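PDB 1NPS: development-specific protein S from Myxococcus xanthus, which assembles on the surface of myxospores in the presence of calcium ions, having been induced in large amounts during fruiting body formation. Local coordinates for residues A[4-9]-A[13-18]; A[23-28]-A[33-38]; A[50-55]-A[59-64]. All coordinates share one frame; numbering follows the deposited sequence.

Contact 1. Residues A[4-9]-A[13-18]. With CA (calcium ion), chain B.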
loop_
_atom_site.group_PDB
_atom_site.type_symbol
_atom_site.label_atom_id
_atom_site.label_comp_id
_atom_site.label_asym_id
_atom_site.label_seq_id
_atom_site.Cartn_x
_atom_site.Cartn_y
_atom_site.Cartn_z
ATOM N N THR A 4 6.207 -0.370 -3.634
ATOM C CA THR A 4 6.900 -1.115 -2.588
ATOM C C THR A 4 6.412 -0.545 -1.251
ATOM O O THR A 4 6.406 0.671 -1.054
ATOM C CB THR A 4 8.442 -1.004 -2.714
ATOM O OG1 THR A 4 8.828 -1.216 -4.081
ATOM C CG2 THR A 4 9.110 -2.065 -1.874
ATOM N N VAL A 5 5.864 -1.414 -0.408
ATOM C CA VAL A 5 5.358 -1.017 0.899
ATOM C C VAL A 5 6.361 -1.341 1.996
ATOM O O VAL A 5 6.945 -2.431 2.010
ATOM C CB VAL A 5 3.996 -1.694 1.196
ATOM C CG1 VAL A 5 2.959 -1.257 0.152
ATOM C CG2 VAL A 5 4.138 -3.213 1.203
ATOM N N PHE A 6 6.512 -0.421 2.945
ATOM C CA PHE A 6 7.474 -0.581 4.038
ATOM C C PHE A 6 6.813 -0.641 5.412
ATOM O O PHE A 6 5.755 -0.032 5.633
ATOM C CB PHE A 6 8.494 0.567 4.015
ATOM C CG PHE A 6 9.358 0.584 2.787
ATOM C CD1 PHE A 6 8.916 1.198 1.617
ATOM C CD2 PHE A 6 10.607 -0.040 2.790
ATOM C CE1 PHE A 6 9.701 1.193 0.466
ATOM C CE2 PHE A 6 11.393 -0.049 1.655
ATOM C CZ PHE A 6 10.937 0.567 0.486
ATOM N N TYR A 7 7.415 -1.402 6.327
ATOM C CA TYR A 7 6.868 -1.515 7.682
ATOM C C TYR A 7 7.035 -0.260 8.532
ATOM O O TYR A 7 6.194 0.015 9.398
ATOM C CB TYR A 7 7.439 -2.734 8.403
ATOM C CG TYR A 7 6.602 -3.984 8.209
ATOM C CD1 TYR A 7 5.967 -4.245 6.985
ATOM C CD2 TYR A 7 6.422 -4.890 9.255
ATOM C CE1 TYR A 7 5.172 -5.376 6.811
ATOM C CE2 TYR A 7 5.628 -6.024 9.094
ATOM C CZ TYR A 7 5.005 -6.261 7.870
ATOM O OH TYR A 7 4.205 -7.375 7.717
ATOM N N ASN A 8 8.086 0.512 8.263
ATOM C CA ASN A 8 8.358 1.755 8.987
ATOM C C ASN A 8 8.399 2.950 8.036
ATOM O O ASN A 8 8.501 2.785 6.813
ATOM C CB ASN A 8 9.679 1.674 9.758
ATOM C CG ASN A 8 9.681 0.576 10.812
ATOM O OD1 ASN A 8 10.630 -0.201 10.905
ATOM N ND2 ASN A 8 8.612 0.497 11.600
ATOM N N GLU A 9 8.265 4.147 8.600
ATOM C CA GLU A 9 8.294 5.386 7.822
ATOM C C GLU A 9 9.654 5.648 7.152
ATOM O O GLU A 9 10.654 5.017 7.481
ATOM C CB GLU A 9 7.898 6.579 8.711
ATOM C CG GLU A 9 6.436 6.541 9.167
ATOM C CD GLU A 9 5.975 7.792 9.901
ATOM O OE1 GLU A 9 6.807 8.509 10.491
ATOM O OE2 GLU A 9 4.757 8.060 9.893
ATOM N N GLY A 13 12.793 -0.620 7.248
ATOM C CA GLY A 13 12.200 -1.884 7.647
ATOM C C GLY A 13 11.773 -2.835 6.545
ATOM O O GLY A 13 12.076 -2.636 5.375
ATOM N N LYS A 14 11.067 -3.885 6.950
ATOM C CA LYS A 14 10.547 -4.924 6.061
ATOM C C LYS A 14 9.834 -4.312 4.861
ATOM O O LYS A 14 9.012 -3.412 5.016
ATOM C CB LYS A 14 9.584 -5.814 6.848
ATOM C CG LYS A 14 8.990 -6.966 6.079
ATOM C CD LYS A 14 8.141 -7.822 7.006
ATOM C CE LYS A 14 8.942 -8.249 8.241
ATOM N NZ LYS A 14 8.148 -9.020 9.257
ATOM N N GLN A 15 10.134 -4.833 3.676
ATOM C CA GLN A 15 9.554 -4.330 2.439
ATOM C C GLN A 15 9.062 -5.437 1.508
ATOM O O GLN A 15 9.614 -6.541 1.513
ATOM C CB GLN A 15 10.574 -3.449 1.722
ATOM C CG GLN A 15 11.884 -4.123 1.396
ATOM C CD GLN A 15 12.863 -3.161 0.769
ATOM O OE1 GLN A 15 13.713 -2.582 1.449
ATOM N NE2 GLN A 15 12.749 -2.978 -0.536
ATOM N N VAL A 16 8.012 -5.141 0.737
ATOM C CA VAL A 16 7.396 -6.097 -0.196
ATOM C C VAL A 16 6.843 -5.369 -1.426
ATOM O O VAL A 16 6.145 -4.360 -1.289
ATOM C CB VAL A 16 6.182 -6.858 0.474
ATOM C CG1 VAL A 16 5.436 -7.697 -0.546
ATOM C CG2 VAL A 16 6.641 -7.741 1.633
ATOM N N ASP A 17 7.101 -5.908 -2.613
ATOM C CA ASP A 17 6.607 -5.319 -3.860
ATOM C C ASP A 17 5.205 -5.817 -4.207
ATOM O O ASP A 17 4.887 -6.973 -3.973
ATOM C CB ASP A 17 7.527 -5.673 -5.035
ATOM C CG ASP A 17 8.862 -4.981 -4.965
ATOM O OD1 ASP A 17 8.950 -3.916 -4.328
ATOM O OD2 ASP A 17 9.825 -5.503 -5.564
ATOM N N LEU A 18 4.364 -4.932 -4.738
ATOM C CA LEU A 18 3.010 -5.314 -5.143
ATOM C C LEU A 18 2.718 -4.878 -6.570
ATOM O O LEU A 18 2.647 -3.678 -6.846
ATOM C CB LEU A 18 1.955 -4.670 -4.241
ATOM C CG LEU A 18 1.919 -5.098 -2.779
ATOM C CD1 LEU A 18 0.867 -4.285 -2.043
ATOM C CD2 LEU A 18 1.626 -6.597 -2.716
HETATM CA CA CA B . 4.370 0.408 10.245
HETATM O O HOH W 1 4.777 -0.561 11.428
#
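The beta hairpin of strands 3-6 and 15-18 in Greek key 1 of the N-terminal beta/gamma-crystallin domain is centred on Val5 and Val16, an antiparallel hydrogen-bonded pair. Val5 N reaches Val16 O at 3.1 Å and Val16 N returns to Val5 O at 3.2 Å. Where both strands turn out of the ladder, Tyr7 N adds a bond to Lys14 O (2.9 Å). Thr4 and Asp17, Phe6 and Gln15 make the non-hydrogen-bonded pairs on the face away from the valines. With Thr4 OG1 held beside its own backbone N (chi1 -46°), the hydroxyl donates to Asp17 OD1 at 2.7 Å, meeting that oxygen nearly along its C-O axis. Gln15 runs alongside Phe6: Gln15 OE1 lies at the ring edge, 3.4 Å from Phe6 CE2, with amide and ring planes 65° apart. On the side of the valines, Lys14 is draped over one face of the Tyr7 ring, a CH-pi contact in which Lys14 CD stands 3.7 Å from the centroid and 16° off the normal. Beyond the ring, Tyr7 OH is hydrogen-bonded to Glu34 N. Replacing Tyr7 by an alanine would probably leave the Lys14 chain without the face it lies on and Glu34 N without its hydroxyl partner. The calcium ion takes Tyr7 O at 2.0 Å; Thr37 O, Ser39 OG and Asn76 OD1 complete the protein's share of the site. The hairpin's own ligand is thus a main-chain carbonyl, placed by the course of the backbone, and the bond from the same residue's N to Lys14 O is consistent with a peptide held in a set orientation.

Contact 2. Residues A[23-28]-A[33-38]. With CA (calcium ion), chain C; CA (calcium ion), chain B.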
loop_
_atom_site.group_PDB
_atom_site.type_symbol
_atom_site.label_atom_id
_atom_site.label_comp_id
_atom_site.label_asym_id
_atom_site.label_seq_id
_atom_site.Cartn_x
_atom_site.Cartn_y
_atom_site.Cartn_z
ATOM N N TYR A 23 -5.852 -6.369 -3.620
ATOM C CA TYR A 23 -5.396 -7.167 -2.486
ATOM C C TYR A 23 -6.220 -7.004 -1.214
ATOM O O TYR A 23 -6.229 -5.933 -0.608
ATOM C CB TYR A 23 -3.936 -6.825 -2.169
ATOM C CG TYR A 23 -3.023 -6.953 -3.361
ATOM C CD1 TYR A 23 -2.481 -8.191 -3.711
ATOM C CD2 TYR A 23 -2.719 -5.847 -4.151
ATOM C CE1 TYR A 23 -1.658 -8.325 -4.823
ATOM C CE2 TYR A 23 -1.901 -5.965 -5.263
ATOM C CZ TYR A 23 -1.368 -7.210 -5.598
ATOM O OH TYR A 23 -0.548 -7.345 -6.695
ATOM N N THR A 24 -6.884 -8.075 -0.800
ATOM C CA THR A 24 -7.658 -8.053 0.436
ATOM C C THR A 24 -6.682 -8.311 1.590
ATOM O O THR A 24 -5.481 -8.554 1.363
ATOM C CB THR A 24 -8.750 -9.147 0.457
ATOM O OG1 THR A 24 -8.138 -10.438 0.458
ATOM C CG2 THR A 24 -9.680 -9.009 -0.750
ATOM N N ARG A 25 -7.194 -8.234 2.818
ATOM C CA ARG A 25 -6.396 -8.460 4.025
ATOM C C ARG A 25 -5.733 -9.835 4.002
ATOM O O ARG A 25 -4.545 -9.966 4.286
ATOM C CB ARG A 25 -7.273 -8.300 5.277
ATOM C CG ARG A 25 -6.546 -8.482 6.587
ATOM C CD ARG A 25 -7.463 -8.215 7.777
ATOM N NE ARG A 25 -6.873 -8.674 9.039
ATOM C CZ ARG A 25 -7.205 -8.216 10.246
ATOM N NH1 ARG A 25 -8.135 -7.273 10.377
ATOM N NH2 ARG A 25 -6.592 -8.686 11.326
ATOM N N ALA A 26 -6.507 -10.855 3.653
ATOM C CA ALA A 26 -5.990 -12.220 3.578
ATOM C C ALA A 26 -4.943 -12.380 2.457
ATOM O O ALA A 26 -3.965 -13.106 2.626
ATOM C CB ALA A 26 -7.139 -13.195 3.378
ATOM N N GLN A 27 -5.152 -11.711 1.325
ATOM C CA GLN A 27 -4.199 -11.797 0.211
ATOM C C GLN A 27 -2.894 -11.082 0.564
ATOM O O GLN A 27 -1.814 -11.522 0.181
ATOM C CB GLN A 27 -4.805 -11.237 -1.082
ATOM C CG GLN A 27 -5.855 -12.151 -1.656
ATOM C CD GLN A 27 -6.641 -11.547 -2.794
ATOM O OE1 GLN A 27 -7.157 -12.271 -3.641
ATOM N NE2 GLN A 27 -6.772 -10.230 -2.800
ATOM N N LEU A 28 -2.995 -10.003 1.335
ATOM C CA LEU A 28 -1.811 -9.272 1.752
ATOM C C LEU A 28 -0.998 -10.153 2.692
ATOM O O LEU A 28 0.225 -10.269 2.562
ATOM C CB LEU A 28 -2.210 -7.966 2.448
ATOM C CG LEU A 28 -2.733 -6.858 1.519
ATOM C CD1 LEU A 28 -3.169 -5.648 2.336
ATOM C CD2 LEU A 28 -1.660 -6.467 0.497
ATOM N N ILE A 33 2.565 -9.436 4.152
ATOM C CA ILE A 33 2.247 -8.083 4.599
ATOM C C ILE A 33 1.185 -8.167 5.674
ATOM O O ILE A 33 0.014 -8.353 5.370
ATOM C CB ILE A 33 1.711 -7.217 3.440
ATOM C CG1 ILE A 33 2.805 -7.028 2.384
ATOM C CG2 ILE A 33 1.185 -5.862 3.969
ATOM C CD1 ILE A 33 2.362 -6.239 1.179
ATOM N N GLU A 34 1.604 -8.057 6.928
ATOM C CA GLU A 34 0.683 -8.128 8.058
ATOM C C GLU A 34 -0.294 -6.962 8.079
ATOM O O GLU A 34 0.020 -5.855 7.649
ATOM C CB GLU A 34 1.454 -8.171 9.376
ATOM C CG GLU A 34 2.357 -9.373 9.513
ATOM C CD GLU A 34 3.476 -9.131 10.498
ATOM O OE1 GLU A 34 3.193 -9.080 11.713
ATOM O OE2 GLU A 34 4.639 -8.989 10.057
ATOM N N ASN A 35 -1.472 -7.217 8.629
ATOM C CA ASN A 35 -2.504 -6.197 8.708
ATOM C C ASN A 35 -2.049 -4.974 9.512
ATOM O O ASN A 35 -1.341 -5.107 10.527
ATOM C CB ASN A 35 -3.746 -6.798 9.345
ATOM C CG ASN A 35 -4.889 -5.836 9.376
ATOM O OD1 ASN A 35 -5.333 -5.350 8.335
ATOM N ND2 ASN A 35 -5.380 -5.546 10.578
ATOM N N ASN A 36 -2.493 -3.797 9.080
ATOM C CA ASN A 36 -2.169 -2.522 9.731
ATOM C C ASN A 36 -0.684 -2.397 10.101
ATOM O O ASN A 36 -0.358 -2.182 11.276
ATOM C CB ASN A 36 -3.007 -2.320 11.016
ATOM C CG ASN A 36 -4.522 -2.382 10.788
ATOM O OD1 ASN A 36 -5.027 -2.147 9.692
ATOM N ND2 ASN A 36 -5.254 -2.671 11.863
ATOM N N THR A 37 0.221 -2.554 9.138
ATOM C CA THR A 37 1.653 -2.433 9.436
ATOM C C THR A 37 2.385 -1.461 8.519
ATOM O O THR A 37 3.443 -0.922 8.883
ATOM C CB THR A 37 2.398 -3.800 9.399
ATOM O OG1 THR A 37 2.224 -4.423 8.119
ATOM C CG2 THR A 37 1.913 -4.728 10.516
ATOM N N ILE A 38 1.813 -1.202 7.352
ATOM C CA ILE A 38 2.415 -0.304 6.376
ATOM C C ILE A 38 2.576 1.121 6.907
ATOM O O ILE A 38 1.657 1.690 7.489
ATOM C CB ILE A 38 1.604 -0.319 5.079
ATOM C CG1 ILE A 38 1.641 -1.728 4.489
ATOM C CG2 ILE A 38 2.134 0.710 4.111
ATOM C CD1 ILE A 38 0.840 -1.871 3.232
HETATM CA CA CA C . -7.134 -1.744 9.107
HETATM CA CA CA B . 4.370 0.408 10.245
HETATM O O HOH W 2 -2.858 -8.570 6.247
HETATM O O HOH W 1 4.777 -0.561 11.428
HETATM O O HOH W 3 -6.407 -1.151 7.888
HETATM O O HOH W 4 -8.300 -2.720 9.917
HETATM O O HOH W 5 -7.524 -0.341 10.527
#
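Arg25, in the first turn of helix 25-30, lays its side chain over the amide of Asn35. From CB the chain runs out extended, with CG anti to the backbone N (chi1 -179°), and CG comes within 3.8 Å of Asn35 OD1. CD approaches the same oxygen more closely, at 3.6 Å, and NE sits 3.5 Å from Asn35 CG. At the tip the guanidinium and amide planes are only 10° apart and stacked, Asn35 ND2 lying over the guanidinium centre, 3.3 Å from Arg25 CZ. The two groups meet by stacking of their flat faces, while Asn35 OD1 is hydrogen-bonded to Ser79 OG. Residues 35-40 read Asn-Asn-Thr-Ile-Ser-Ser, the N/D-N/D-X-X-S/T-S calcium motif of microbial beta/gamma-crystallins, and the loop delivers ligands to two ions: Asn36 OD1 to one, shared with Gln53 and Ser79, and Thr37 O to the other. One turn further along the helix, Leu28 O accepts from Ile33 N at 2.9 Å, the donor arriving well above the carbonyl plane, and Leu28 CD2 meets Ile33 CD1 at 4.1 Å. A water donates to both Arg25 O and Ile33 O, bridging the two backbones. Within the loop, Thr37 OG1 donates to Glu34 O at 2.7 Å, tying the calcium-bearing bend back on itself.

Contact 3. Residues A[50-55]-A[59-64]. With CA (calcium ion), chain C.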
loop_
_atom_site.group_PDB
_atom_site.type_symbol
_atom_site.label_atom_id
_atom_site.label_comp_id
_atom_site.label_asym_id
_atom_site.label_seq_id
_atom_site.Cartn_x
_atom_site.Cartn_y
_atom_site.Cartn_z
ATOM N N ILE A 50 -4.397 2.679 -3.888
ATOM C CA ILE A 50 -5.443 3.198 -3.015
ATOM C C ILE A 50 -5.336 2.315 -1.775
ATOM O O ILE A 50 -5.475 1.091 -1.872
ATOM C CB ILE A 50 -6.860 3.080 -3.614
ATOM C CG1 ILE A 50 -6.908 3.749 -4.989
ATOM C CG2 ILE A 50 -7.859 3.776 -2.676
ATOM C CD1 ILE A 50 -8.199 3.534 -5.774
ATOM N N LEU A 51 -4.980 2.919 -0.644
ATOM C CA LEU A 51 -4.841 2.186 0.612
ATOM C C LEU A 51 -6.139 2.372 1.409
ATOM O O LEU A 51 -6.652 3.484 1.518
ATOM C CB LEU A 51 -3.631 2.708 1.389
ATOM C CG LEU A 51 -2.362 2.975 0.575
ATOM C CD1 LEU A 51 -1.257 3.418 1.516
ATOM C CD2 LEU A 51 -1.940 1.751 -0.213
ATOM N N TYR A 52 -6.693 1.275 1.908
ATOM C CA TYR A 52 -7.957 1.294 2.647
ATOM C C TYR A 52 -7.768 0.873 4.083
ATOM O O TYR A 52 -6.995 -0.035 4.370
ATOM C CB TYR A 52 -8.970 0.335 1.998
ATOM C CG TYR A 52 -9.280 0.611 0.545
ATOM C CD1 TYR A 52 -10.306 1.471 0.185
ATOM C CD2 TYR A 52 -8.555 -0.005 -0.469
ATOM C CE1 TYR A 52 -10.601 1.710 -1.150
ATOM C CE2 TYR A 52 -8.838 0.222 -1.793
ATOM C CZ TYR A 52 -9.859 1.082 -2.134
ATOM O OH TYR A 52 -10.113 1.334 -3.462
ATOM N N GLN A 53 -8.503 1.506 4.988
ATOM C CA GLN A 53 -8.421 1.183 6.406
ATOM C C GLN A 53 -9.151 -0.118 6.717
ATOM O O GLN A 53 -8.845 -0.808 7.687
ATOM C CB GLN A 53 -9.015 2.324 7.225
ATOM C CG GLN A 53 -8.797 2.199 8.728
ATOM C CD GLN A 53 -8.832 3.554 9.415
ATOM O OE1 GLN A 53 -7.853 4.313 9.367
ATOM N NE2 GLN A 53 -9.969 3.888 10.020
ATOM N N ASN A 54 -10.160 -0.426 5.911
ATOM C CA ASN A 54 -10.932 -1.655 6.100
ATOM C C ASN A 54 -10.660 -2.662 4.982
ATOM O O ASN A 54 -10.271 -2.297 3.879
ATOM C CB ASN A 54 -12.447 -1.372 6.135
ATOM C CG ASN A 54 -12.868 -0.491 7.295
ATOM O OD1 ASN A 54 -12.198 -0.420 8.326
ATOM N ND2 ASN A 54 -14.010 0.162 7.143
ATOM N N ASP A 55 -10.854 -3.934 5.298
ATOM C CA ASP A 55 -10.699 -5.003 4.322
ATOM C C ASP A 55 -11.851 -4.797 3.321
ATOM O O ASP A 55 -12.812 -4.083 3.609
ATOM C CB ASP A 55 -10.845 -6.354 5.041
ATOM C CG ASP A 55 -10.416 -7.549 4.186
ATOM O OD1 ASP A 55 -9.868 -7.356 3.078
ATOM O OD2 ASP A 55 -10.635 -8.691 4.643
ATOM N N GLY A 59 -13.895 2.023 3.558
ATOM C CA GLY A 59 -13.464 2.855 4.672
ATOM C C GLY A 59 -12.696 4.101 4.302
ATOM O O GLY A 59 -12.762 4.588 3.165
ATOM N N ASP A 60 -12.018 4.675 5.287
ATOM C CA ASP A 60 -11.201 5.843 5.019
ATOM C C ASP A 60 -10.083 5.306 4.102
ATOM O O ASP A 60 -9.714 4.129 4.173
ATOM C CB ASP A 60 -10.635 6.411 6.326
ATOM C CG ASP A 60 -10.084 7.827 6.170
ATOM O OD1 ASP A 60 -10.203 8.426 5.070
ATOM O OD2 ASP A 60 -9.521 8.342 7.165
ATOM N N GLN A 61 -9.564 6.150 3.228
ATOM C CA GLN A 61 -8.541 5.708 2.291
ATOM C C GLN A 61 -7.640 6.851 1.856
ATOM O O GLN A 61 -7.917 8.015 2.121
ATOM C CB GLN A 61 -9.220 5.119 1.050
ATOM C CG GLN A 61 -10.170 6.106 0.370
ATOM C CD GLN A 61 -10.818 5.570 -0.893
ATOM O OE1 GLN A 61 -11.689 4.707 -0.844
ATOM N NE2 GLN A 61 -10.411 6.099 -2.028
ATOM N N ILE A 62 -6.554 6.509 1.180
ATOM C CA ILE A 62 -5.636 7.512 0.666
ATOM C C ILE A 62 -5.094 7.030 -0.669
ATOM O O ILE A 62 -4.757 5.853 -0.819
ATOM C CB ILE A 62 -4.463 7.796 1.638
ATOM C CG1 ILE A 62 -3.517 8.826 1.011
ATOM C CG2 ILE A 62 -3.711 6.504 2.002
ATOM C CD1 ILE A 62 -2.175 8.936 1.713
ATOM N N GLU A 63 -5.104 7.915 -1.658
ATOM C CA GLU A 63 -4.569 7.581 -2.978
ATOM C C GLU A 63 -3.131 8.106 -3.103
ATOM O O GLU A 63 -2.865 9.285 -2.859
ATOM C CB GLU A 63 -5.443 8.175 -4.077
ATOM C CG GLU A 63 -4.854 8.044 -5.464
ATOM C CD GLU A 63 -5.621 8.860 -6.476
ATOM O OE1 GLU A 63 -5.279 10.050 -6.660
ATOM O OE2 GLU A 63 -6.572 8.322 -7.077
ATOM N N VAL A 64 -2.194 7.198 -3.362
ATOM C CA VAL A 64 -0.790 7.579 -3.511
ATOM C C VAL A 64 -0.375 7.509 -4.977
ATOM O O VAL A 64 -0.581 6.491 -5.647
ATOM C CB VAL A 64 0.156 6.693 -2.647
ATOM C CG1 VAL A 64 -0.084 6.953 -1.175
ATOM C CG2 VAL A 64 -0.055 5.212 -2.959
HETATM CA CA CA C . -7.134 -1.744 9.107
HETATM O O HOH W 3 -6.407 -1.151 7.888
HETATM O O HOH W 4 -8.300 -2.720 9.917
HETATM O O HOH W 5 -7.524 -0.341 10.527
#
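Leu51 and Ile62 carry the main-chain bonding of the hairpin of strands 47-52 and 61-64, in Greek key 2 of the beta/gamma-crystallin domain: Leu51 N donates to Ile62 O at 2.9 Å, almost straight at 170°, and Ile62 N donates back to Leu51 O at 3.0 Å. A third bond follows from Gln53 N to Asp60 O, at the corner where the chain leaves the ladder. Gln53 O binds the calcium ion at 2.4 Å, in a site that also takes Asn36 OD1 and Ser79 OG.

Apolar contact occupies the face of Leu51 and Ile62, whose side chains run alongside each other with Leu51 CB 3.8 Å from Ile62 CG2. On the reverse face the contacts are mixed. Gln61 CG takes the crowded position between backbone N and carbonyl carbon (chi1 57°), and from there the extended chain lies beside both Ile50 and Tyr52. Its amide splits between them: Gln61 NE2 touches the methyl Ile50 CG2 at 3.5 Å, while Gln61 OE1 comes 3.2 Å from Tyr52 CE1, the amide and ring planes being nearly perpendicular.

Steric restriction marks the turn end. Gly59 CA lies 3.7 Å from Asn54 ND2, and a beta carbon on the glycine would run into that nitrogen.

Strand 61-64 forms one outer edge of the four-stranded antiparallel sheet. Strand 47-52 separates it from strand 80-85, on which Ile50, Leu51 and Tyr52 all pack, while Asp55, past the corner, takes a hydrogen bond from Arg25 N at the start of helix 25-30.

How the contacts relate
Contacts 1 and 3 are equivalent hairpins of the two Greek keys, their centres about 16 Å apart on opposite sides of the chain's centre and their nearest atoms about 6 Å from each other. Contact 2 connects them. Toward contact 1, whose centre is about 11 Å away, Val5 CG2 packs on Ile33 CD1 at 3.5 Å; toward contact 3, about 12 Å away centre to centre, Thr24 CB lies 3.4 Å from Asp55 OD1. The calcium ions follow the same pattern: contacts 1 and 2 share one, contacts 2 and 3 the other. Each hairpin gives a corner carbonyl, and loop 33-38 supplies adjacent residues to the two sites.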